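Local coordinates for protein short chain dehydrogenase (Rhodopseudomonas palustris, PDB 3H7A) that probably catalyses the NAD(P)-dependent oxidation or reduction of an as yet unidentified substrate, at residues A21-K26 against I88-A93; R108-M113 against A156-G161; G135-T140 against Q167-E172. All coordinates share one frame; numbering follows the deposited sequence. Where two conformers were deposited one is given.

In the fold
Near the N terminus, in the Rossmann-type fold, contact 1 brings helix 18-29 onto the end of strand 84-89 and closes a loop of 61 residues. Contact 1 is complete before contacts 2 and 3 open, and these two cross each other. Contact 2 sets helix 104-132 against the first part of helix 153-173; contact 3 starts on strand 135-142, within the loop that contact 2 closes, and ends further along helix 153-173. Phe-89 of contact 1 is hydrogen-bonded through its backbone to Phe-138 and Thr-140 of contact 3, while Lys-159 of contact 2 bonds Thr-140 O. Contacts 1 and 3 tie helices to the parallel sheet, contact 2 joins two helices; contacts 2 and 3 reach the second subunit.

Contact 1: A21-K26 against I88-A93; sequences AEIAKK and IFNVGA
Ile-23, on the inner side of helix 18-29, and Ile-88, near the end of strand 84-89, meet at a slant as two branched side chains, each pairing its long branch with the short branch of the other. The CG2 methyl of Ile-23 lies 3.6 Å from CD1 of Ile-88, and in the reverse sense CD1 of Ile-23 comes to 4.0 Å from CG2 of Ile-88. In both residues CG1 lies beside the backbone N (chi1 -67° in Ile-23), which leaves CG2 anti to it and splits the two arms so that they can interlock across the gap. The CA atoms of the pair stay 8.4 Å apart, a spacing bridged entirely by side chains. The same CD1 of Ile-23 also reaches along the strand end to Asn-90, 4.5 Å from its CG, a looser contact at the carbon of the amide.

The polar end of Asn-90 is engaged elsewhere: OD1 is hydrogen-bonded to Thr-140 OG1 and ND2 to Gly-14 O. It thereby links three neighbouring strand ends. Asn-90 opens an Asn-Val-Gly-Ala sequence that probably corresponds to the family's Asn-Asn-Ala-Gly motif, with Asn-90 at its first asparagine. Val-12 of strand 9-13 and Tyr-223 of helix 216-228 close in on Ile-23 from outside the two segments.

No hydrogen bond or salt bridge crosses between helix and strand here, and all three touching residues are buried; the first helix of the Rossmann fold is therefore held to this strand by hydrophobic packing, with no polar bond to fix its register.

Contact 2: R108-M113 against A156-G161; sequences RKVWEM and ASAKFG
In the helix pair 104-132 and 153-173, which in short-chain dehydrogenases commonly builds the main dimer interface, Ala-158 presses its single methyl against Val-110 and Trp-111. The methyl carbon CB of Ala-158 lies 3.7 Å from the carbonyl O of Val-110 and 3.8 Å from CG1 of the same residue. Val-110 turns CG1 opposite its backbone N (chi1 169°), which puts that methyl beside its own carbonyl, and Ala-158 touches both at once. Backbone is met as well: CA of Trp-111 is 3.9 Å from CB of Ala-158. With so small a residue at the crossing, the helices come close, the CA atoms of Trp-111 and Ala-158 being only 4.9 Å apart. Ala-114 and Cys-115 of the same chain also pack on Ala-158.

The same helices also meet the second subunit. The indole of Trp-111 stacks on Trp-111 of the second subunit, and Ser-157 OG of each subunit donates to Gly-161 O of the other. Arg-108 forms salt bridges through NH2 to Glu-112 OE2 of its own helix and through NH1 to Glu-112 OE2 of the second subunit, but it was modelled in two conformers and the detailed geometry is doubtful.

Lys-159, the next residue after Ala-158, leaves the helix away from 108-113, and its NZ is hydrogen-bonded to Thr-140 O. By sequence Lys-159 probably corresponds to the lysine of the family's Tyr-x-x-x-Lys motif, although a phenylalanine occupies the tyrosine position in this chain.

Contact 3: G135-T140 against Q167-E172; sequences GKIFFT and QSMARE
Met-169 alone carries the helix side of this contact, sending its thioether across to Ile-137 and Phe-139 of the strand. The apolar part is made by its terminal methyl: CE of Met-169 lies 3.7 Å from CD1 of Ile-137, with the two side chains crossing at about a right angle. In Met-169 the chain runs extended from the helix as far as SD and then bends at the last torsion (chi3 54°), and this turn swings CE onto the isoleucine while the sulfur stays close to CZ of Phe-139.

The sulfur-aromatic part involves Phe-139. SD of Met-169 is 4.1 Å from CZ of Phe-139, the ring's outermost carbon, and 5.3 Å from the ring centroid; the line to the centroid runs 74° from the ring normal, an oblique Met-aromatic approach. Ile-137 and Phe-139, two residues apart on the strand, both point to the helix, and one flexible side chain serves both of them.

No polar bond joins the two segments. Their CA atoms come no closer than 9.2 Å (Ile-137 to Ala-170), the distance of a helix layered on a sheet. Gln-167, Ser-168 and Glu-172 hydrogen-bond instead to Gly-148, Gly-149 and Ile-99 of the second subunit.

Strand 135-142 and helix 153-173 lead on to strand 178-185 as a beta-alpha-beta unit of the Rossmann-like fold, and Met-169 packs the connecting helix onto its first strand. Ile-137 also rests on Ser-125 and Met-129 of helix 104-132 and on Ile-178 of strand 178-185, and Phe-139 on Leu-162 and Ala-166 of helix 153-173 itself and on His-182 of that next strand.

Contact 1: A21-K26 against I88-A93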
loop_
_atom_site.group_PDB
_atom_site.type_symbol
_atom_site.label_atom_id
_atom_site.label_comp_id
_atom_site.label_asym_id
_atom_site.label_seq_id
_atom_site.Cartn_x
_atom_site.Cartn_y
_atom_site.Cartn_z
ATOM N N ALA B 21 16.838 20.664 -14.850
ATOM C CA ALA B 21 17.901 21.674 -14.856
ATOM C C ALA B 21 18.521 21.856 -13.483
ATOM O O ALA B 21 19.743 21.974 -13.359
ATOM C CB ALA B 21 17.359 23.002 -15.358
ATOM N N GLU B 22 17.677 21.877 -12.450
ATOM C CA GLU B 22 18.149 21.985 -11.070
ATOM C C GLU B 22 18.916 20.756 -10.618
ATOM O O GLU B 22 19.879 20.870 -9.865
ATOM C CB GLU B 22 17.000 22.257 -10.101
ATOM C CG GLU B 22 16.445 23.667 -10.174
ATOM C CD GLU B 22 17.483 24.741 -9.909
ATOM O OE1 GLU B 22 18.335 24.574 -8.999
ATOM O OE2 GLU B 22 17.430 25.764 -10.615
ATOM N N ILE B 23 18.491 19.583 -11.079
ATOM C CA ILE B 23 19.223 18.352 -10.783
ATOM C C ILE B 23 20.630 18.441 -11.379
ATOM O O ILE B 23 21.612 18.135 -10.702
ATOM C CB ILE B 23 18.486 17.093 -11.310
ATOM C CG1 ILE B 23 17.177 16.865 -10.546
ATOM C CG2 ILE B 23 19.367 15.887 -11.176
ATOM C CD1 ILE B 23 16.246 15.852 -11.216
ATOM N N ALA B 24 20.713 18.895 -12.631
ATOM C CA ALA B 24 21.985 19.049 -13.333
ATOM C C ALA B 24 22.872 20.056 -12.601
ATOM O O ALA B 24 24.029 19.752 -12.322
ATOM C CB ALA B 24 21.748 19.466 -14.784
ATOM N N LYS B 25 22.306 21.217 -12.248
ATOM C CA LYS B 25 23.004 22.245 -11.452
ATOM C C LYS B 25 23.577 21.679 -10.156
ATOM O O LYS B 25 24.718 21.963 -9.821
ATOM C CB LYS B 25 22.086 23.441 -11.116
ATOM C CG LYS B 25 21.736 24.384 -12.278
ATOM C CD LYS B 25 20.942 25.615 -11.770
ATOM C CE LYS B 25 19.996 26.152 -12.839
ATOM N NZ LYS B 25 19.298 27.432 -12.471
ATOM N N LYS B 26 22.792 20.870 -9.444
ATOM C CA LYS B 26 23.211 20.298 -8.153
ATOM C C LYS B 26 24.364 19.308 -8.275
ATOM O O LYS B 26 25.351 19.412 -7.546
ATOM C CB LYS B 26 22.019 19.648 -7.413
ATOM C CG LYS B 26 22.344 19.010 -6.046
ATOM C CD LYS B 26 23.062 19.972 -5.085
ATOM C CE LYS B 26 22.725 19.663 -3.640
ATOM N NZ LYS B 26 23.834 20.002 -2.713
ATOM N N ILE B 88 19.868 9.775 -13.464
ATOM C CA ILE B 88 18.591 10.259 -12.977
ATOM C C ILE B 88 17.644 10.335 -14.159
ATOM O O ILE B 88 17.878 11.088 -15.114
ATOM C CB ILE B 88 18.734 11.602 -12.257
ATOM C CG1 ILE B 88 19.632 11.417 -11.045
ATOM C CG2 ILE B 88 17.381 12.106 -11.788
ATOM C CD1 ILE B 88 20.529 12.544 -10.800
ATOM N N PHE B 89 16.606 9.500 -14.119
ATOM C CA PHE B 89 15.604 9.450 -15.172
ATOM C C PHE B 89 14.402 10.309 -14.793
ATOM O O PHE B 89 13.638 9.973 -13.891
ATOM C CB PHE B 89 15.161 8.015 -15.447
ATOM C CG PHE B 89 14.173 7.913 -16.562
ATOM C CD1 PHE B 89 14.593 7.947 -17.892
ATOM C CD2 PHE B 89 12.798 7.837 -16.287
ATOM C CE1 PHE B 89 13.680 7.865 -18.942
ATOM C CE2 PHE B 89 11.875 7.777 -17.319
ATOM C CZ PHE B 89 12.313 7.779 -18.655
ATOM N N ASN B 90 14.239 11.410 -15.511
ATOM C CA ASN B 90 13.263 12.427 -15.163
ATOM C C ASN B 90 12.437 12.804 -16.385
ATOM O O ASN B 90 12.518 13.910 -16.893
ATOM C CB ASN B 90 13.994 13.645 -14.596
ATOM C CG ASN B 90 13.053 14.737 -14.144
ATOM O OD1 ASN B 90 12.316 14.571 -13.172
ATOM N ND2 ASN B 90 13.077 15.871 -14.849
ATOM N N VAL B 91 11.667 11.853 -16.887
ATOM C CA VAL B 91 10.860 12.095 -18.066
ATOM C C VAL B 91 9.388 11.977 -17.678
ATOM O O VAL B 91 8.843 10.877 -17.545
ATOM C CB VAL B 91 11.259 11.162 -19.238
ATOM C CG1 VAL B 91 10.374 11.378 -20.421
ATOM C CG2 VAL B 91 12.696 11.411 -19.657
ATOM N N GLY B 92 8.771 13.139 -17.462
ATOM C CA GLY B 92 7.350 13.246 -17.134
ATOM C C GLY B 92 6.495 13.051 -18.366
ATOM O O GLY B 92 6.989 12.554 -19.385
ATOM N N ALA B 93 5.227 13.457 -18.277
ATOM C CA ALA B 93 4.216 13.238 -19.336
ATOM C C ALA B 93 2.783 13.438 -18.841
ATOM O O ALA B 93 1.881 12.761 -19.345
ATOM C CB ALA B 93 4.325 11.809 -19.941
#

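Contact 2: R108-M113 against A156-G161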
loop_
_atom_site.group_PDB
_atom_site.type_symbol
_atom_site.label_atom_id
_atom_site.label_comp_id
_atom_site.label_asym_id
_atom_site.label_seq_id
_atom_site.Cartn_x
_atom_site.Cartn_y
_atom_site.Cartn_z
ATOM N N ARG B 108 0.280 4.482 -26.252
ATOM C CA ARG B 108 1.593 3.964 -26.686
ATOM C C ARG B 108 2.725 4.963 -26.431
ATOM O O ARG B 108 3.783 4.587 -25.907
ATOM C CB ARG B 108 1.572 3.615 -28.177
ATOM C CG ARG B 108 2.036 2.201 -28.526
ATOM C CD ARG B 108 3.545 2.021 -28.701
ATOM N NE ARG B 108 3.868 0.597 -28.856
ATOM C CZ ARG B 108 5.091 0.093 -29.000
ATOM N NH1 ARG B 108 5.253 -1.222 -29.120
ATOM N NH2 ARG B 108 6.151 0.891 -29.018
ATOM N N LYS B 109 2.504 6.225 -26.823
ATOM C CA LYS B 109 3.493 7.322 -26.697
ATOM C C LYS B 109 3.853 7.613 -25.249
ATOM O O LYS B 109 5.033 7.825 -24.935
ATOM C CB LYS B 109 2.987 8.623 -27.349
ATOM C CG LYS B 109 4.008 9.795 -27.447
ATOM C CD LYS B 109 3.370 11.143 -27.921
ATOM C CE LYS B 109 3.210 12.207 -26.795
ATOM N NZ LYS B 109 1.957 12.124 -25.952
ATOM N N VAL B 110 2.844 7.647 -24.376
ATOM C CA VAL B 110 3.088 7.879 -22.947
ATOM C C VAL B 110 3.893 6.719 -22.351
ATOM O O VAL B 110 4.848 6.944 -21.609
ATOM C CB VAL B 110 1.773 8.162 -22.184
ATOM C CG1 VAL B 110 1.981 8.142 -20.685
ATOM C CG2 VAL B 110 1.254 9.517 -22.614
ATOM N N TRP B 111 3.562 5.484 -22.727
ATOM C CA TRP B 111 4.386 4.356 -22.325
ATOM C C TRP B 111 5.839 4.422 -22.848
ATOM O O TRP B 111 6.793 4.167 -22.092
ATOM C CB TRP B 111 3.743 3.053 -22.764
ATOM C CG TRP B 111 4.604 1.862 -22.465
ATOM C CD1 TRP B 111 4.738 1.230 -21.260
ATOM C CD2 TRP B 111 5.452 1.157 -23.385
ATOM N NE1 TRP B 111 5.625 0.182 -21.370
ATOM C CE2 TRP B 111 6.070 0.107 -22.662
ATOM C CE3 TRP B 111 5.744 1.309 -24.752
ATOM C CZ2 TRP B 111 6.953 -0.797 -23.258
ATOM C CZ3 TRP B 111 6.625 0.410 -25.349
ATOM C CH2 TRP B 111 7.220 -0.632 -24.597
ATOM N N GLU B 112 6.010 4.763 -24.129
ATOM C CA GLU B 112 7.349 4.858 -24.730
ATOM C C GLU B 112 8.224 5.877 -24.009
ATOM O O GLU B 112 9.395 5.620 -23.752
ATOM C CB GLU B 112 7.284 5.217 -26.216
ATOM C CG GLU B 112 6.647 4.152 -27.111
ATOM C CD GLU B 112 6.567 4.574 -28.581
ATOM O OE1 GLU B 112 6.719 5.782 -28.901
ATOM O OE2 GLU B 112 6.351 3.681 -29.420
ATOM N N MET B 113 7.617 7.007 -23.666
ATOM C CA MET B 113 8.321 8.134 -23.056
ATOM C C MET B 113 8.578 7.916 -21.555
ATOM O O MET B 113 9.698 8.106 -21.083
ATOM C CB MET B 113 7.515 9.425 -23.310
ATOM C CG MET B 113 8.190 10.751 -22.953
ATOM S SD MET B 113 9.158 11.603 -24.241
ATOM C CE MET B 113 10.717 10.748 -24.144
ATOM N N ALA B 156 -0.944 6.987 -15.623
ATOM C CA ALA B 156 -0.765 6.120 -14.479
ATOM C C ALA B 156 -0.237 4.747 -14.931
ATOM O O ALA B 156 0.593 4.154 -14.242
ATOM C CB ALA B 156 -2.070 5.970 -13.694
ATOM N N SER B 157 -0.672 4.261 -16.092
ATOM C CA SER B 157 -0.189 2.940 -16.558
ATOM C C SER B 157 1.315 2.944 -16.745
ATOM O O SER B 157 2.021 2.034 -16.292
ATOM C CB SER B 157 -0.848 2.523 -17.855
ATOM O OG SER B 157 -0.440 1.209 -18.180
ATOM N N ALA B 158 1.804 3.998 -17.387
ATOM C CA ALA B 158 3.234 4.165 -17.605
ATOM C C ALA B 158 3.991 4.448 -16.303
ATOM O O ALA B 158 5.098 3.944 -16.131
ATOM C CB ALA B 158 3.483 5.271 -18.617
ATOM N N LYS B 159 3.429 5.260 -15.401
ATOM C CA LYS B 159 4.098 5.532 -14.104
ATOM C C LYS B 159 4.168 4.310 -13.159
ATOM O O LYS B 159 5.212 4.057 -12.549
ATOM C CB LYS B 159 3.520 6.766 -13.383
ATOM C CG LYS B 159 3.576 8.063 -14.184
ATOM C CD LYS B 159 4.996 8.501 -14.587
ATOM C CE LYS B 159 5.877 8.760 -13.412
ATOM N NZ LYS B 159 7.142 9.415 -13.860
ATOM N N PHE B 160 3.075 3.552 -13.081
ATOM C CA PHE B 160 3.035 2.276 -12.356
ATOM C C PHE B 160 4.076 1.353 -12.969
ATOM O O PHE B 160 4.855 0.724 -12.255
ATOM C CB PHE B 160 1.673 1.616 -12.514
ATOM C CG PHE B 160 0.670 1.962 -11.447
ATOM C CD1 PHE B 160 0.289 3.284 -11.209
ATOM C CD2 PHE B 160 0.002 0.944 -10.770
ATOM C CE1 PHE B 160 -0.693 3.564 -10.262
ATOM C CE2 PHE B 160 -0.952 1.224 -9.834
ATOM C CZ PHE B 160 -1.322 2.539 -9.598
ATOM N N GLY B 161 4.090 1.301 -14.300
ATOM C CA GLY B 161 5.043 0.473 -15.049
ATOM C C GLY B 161 6.479 0.827 -14.710
ATOM O O GLY B 161 7.302 -0.063 -14.483
#

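Contact 3: G135-T140 against Q167-E172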
loop_
_atom_site.group_PDB
_atom_site.type_symbol
_atom_site.label_atom_id
_atom_site.label_comp_id
_atom_site.label_asym_id
_atom_site.label_seq_id
_atom_site.Cartn_x
_atom_site.Cartn_y
_atom_site.Cartn_z
ATOM N N GLY B 135 27.166 2.298 -8.271
ATOM C CA GLY B 135 26.356 3.273 -8.997
ATOM C C GLY B 135 25.027 3.545 -8.319
ATOM O O GLY B 135 24.649 2.857 -7.362
ATOM N N LYS B 136 24.340 4.583 -8.797
ATOM C CA LYS B 136 23.012 4.936 -8.293
ATOM C C LYS B 136 22.097 5.230 -9.477
ATOM O O LYS B 136 22.476 5.935 -10.405
ATOM C CB LYS B 136 23.067 6.109 -7.293
ATOM C CG LYS B 136 23.907 5.822 -6.012
ATOM C CD LYS B 136 23.462 6.599 -4.770
ATOM C CE LYS B 136 24.120 6.052 -3.479
ATOM N NZ LYS B 136 23.468 6.545 -2.205
ATOM N N ILE B 137 20.897 4.649 -9.456
ATOM C CA ILE B 137 19.930 4.814 -10.543
ATOM C C ILE B 137 18.610 5.268 -9.972
ATOM O O ILE B 137 17.909 4.490 -9.327
ATOM C CB ILE B 137 19.665 3.503 -11.317
ATOM C CG1 ILE B 137 20.979 2.856 -11.763
ATOM C CG2 ILE B 137 18.735 3.787 -12.495
ATOM C CD1 ILE B 137 20.838 1.481 -12.369
ATOM N N PHE B 138 18.278 6.526 -10.230
ATOM C CA PHE B 138 17.139 7.181 -9.616
ATOM C C PHE B 138 16.080 7.442 -10.668
ATOM O O PHE B 138 16.402 7.860 -11.784
ATOM C CB PHE B 138 17.584 8.508 -8.986
ATOM C CG PHE B 138 18.566 8.357 -7.852
ATOM C CD1 PHE B 138 18.704 7.152 -7.171
ATOM C CD2 PHE B 138 19.321 9.444 -7.429
ATOM C CE1 PHE B 138 19.591 7.016 -6.123
ATOM C CE2 PHE B 138 20.202 9.322 -6.367
ATOM C CZ PHE B 138 20.336 8.106 -5.715
ATOM N N PHE B 139 14.820 7.196 -10.306
ATOM C CA PHE B 139 13.687 7.389 -11.196
ATOM C C PHE B 139 12.722 8.389 -10.579
ATOM O O PHE B 139 12.366 8.254 -9.412
ATOM C CB PHE B 139 12.953 6.065 -11.379
ATOM C CG PHE B 139 13.757 5.017 -12.100
ATOM C CD1 PHE B 139 13.824 5.017 -13.493
ATOM C CD2 PHE B 139 14.422 4.017 -11.390
ATOM C CE1 PHE B 139 14.552 4.037 -14.189
ATOM C CE2 PHE B 139 15.144 3.030 -12.063
ATOM C CZ PHE B 139 15.206 3.050 -13.482
ATOM N N THR B 140 12.297 9.388 -11.352
ATOM C CA THR B 140 11.302 10.349 -10.871
ATOM C C THR B 140 9.889 9.827 -11.069
ATOM O O THR B 140 9.449 9.649 -12.202
ATOM C CB THR B 140 11.414 11.712 -11.572
ATOM O OG1 THR B 140 12.742 12.230 -11.415
ATOM C CG2 THR B 140 10.443 12.696 -10.963
ATOM N N GLN B 167 11.374 -1.252 -8.789
ATOM C CA GLN B 167 11.303 -2.264 -7.728
ATOM C C GLN B 167 12.093 -3.507 -8.086
ATOM O O GLN B 167 12.907 -3.971 -7.286
ATOM C CB GLN B 167 9.856 -2.663 -7.429
ATOM C CG GLN B 167 9.039 -1.605 -6.728
ATOM C CD GLN B 167 7.762 -2.177 -6.158
ATOM O OE1 GLN B 167 7.489 -3.375 -6.309
ATOM N NE2 GLN B 167 6.970 -1.334 -5.513
ATOM N N SER B 168 11.864 -4.024 -9.291
ATOM C CA SER B 168 12.549 -5.217 -9.782
ATOM C C SER B 168 14.053 -5.028 -9.935
ATOM O O SER B 168 14.842 -5.955 -9.692
ATOM C CB SER B 168 11.960 -5.625 -11.122
ATOM O OG SER B 168 10.641 -6.102 -10.953
ATOM N N MET B 169 14.447 -3.832 -10.356
ATOM C CA MET B 169 15.865 -3.550 -10.512
ATOM C C MET B 169 16.476 -3.480 -9.127
ATOM O O MET B 169 17.563 -3.998 -8.905
ATOM C CB MET B 169 16.097 -2.256 -11.300
ATOM C CG MET B 169 15.888 -2.387 -12.838
ATOM S SD MET B 169 16.243 -0.899 -13.799
ATOM C CE MET B 169 17.906 -0.553 -13.234
ATOM N N ALA B 170 15.759 -2.863 -8.192
ATOM C CA ALA B 170 16.246 -2.733 -6.812
ATOM C C ALA B 170 16.442 -4.089 -6.126
ATOM O O ALA B 170 17.473 -4.327 -5.515
ATOM C CB ALA B 170 15.336 -1.819 -5.990
ATOM N N ARG B 171 15.476 -4.989 -6.262
ATOM C CA ARG B 171 15.587 -6.289 -5.636
ATOM C C ARG B 171 16.832 -7.019 -6.158
ATOM O O ARG B 171 17.531 -7.657 -5.385
ATOM C CB ARG B 171 14.321 -7.136 -5.851
ATOM C CG ARG B 171 12.998 -6.522 -5.378
ATOM C CD ARG B 171 12.808 -6.448 -3.865
ATOM N NE ARG B 171 13.024 -7.729 -3.199
ATOM C CZ ARG B 171 13.125 -7.884 -1.880
ATOM N NH1 ARG B 171 13.338 -9.092 -1.371
ATOM N NH2 ARG B 171 13.017 -6.837 -1.065
ATOM N N GLU B 172 17.120 -6.876 -7.453
ATOM C CA GLU B 172 18.277 -7.525 -8.090
ATOM C C GLU B 172 19.635 -6.850 -7.821
ATOM O O GLU B 172 20.639 -7.535 -7.608
ATOM C CB GLU B 172 18.060 -7.660 -9.601
ATOM C CG GLU B 172 18.993 -8.677 -10.271
ATOM C CD GLU B 172 18.973 -8.661 -11.808
ATOM O OE1 GLU B 172 17.947 -8.276 -12.413
ATOM O OE2 GLU B 172 20.001 -9.058 -12.414
#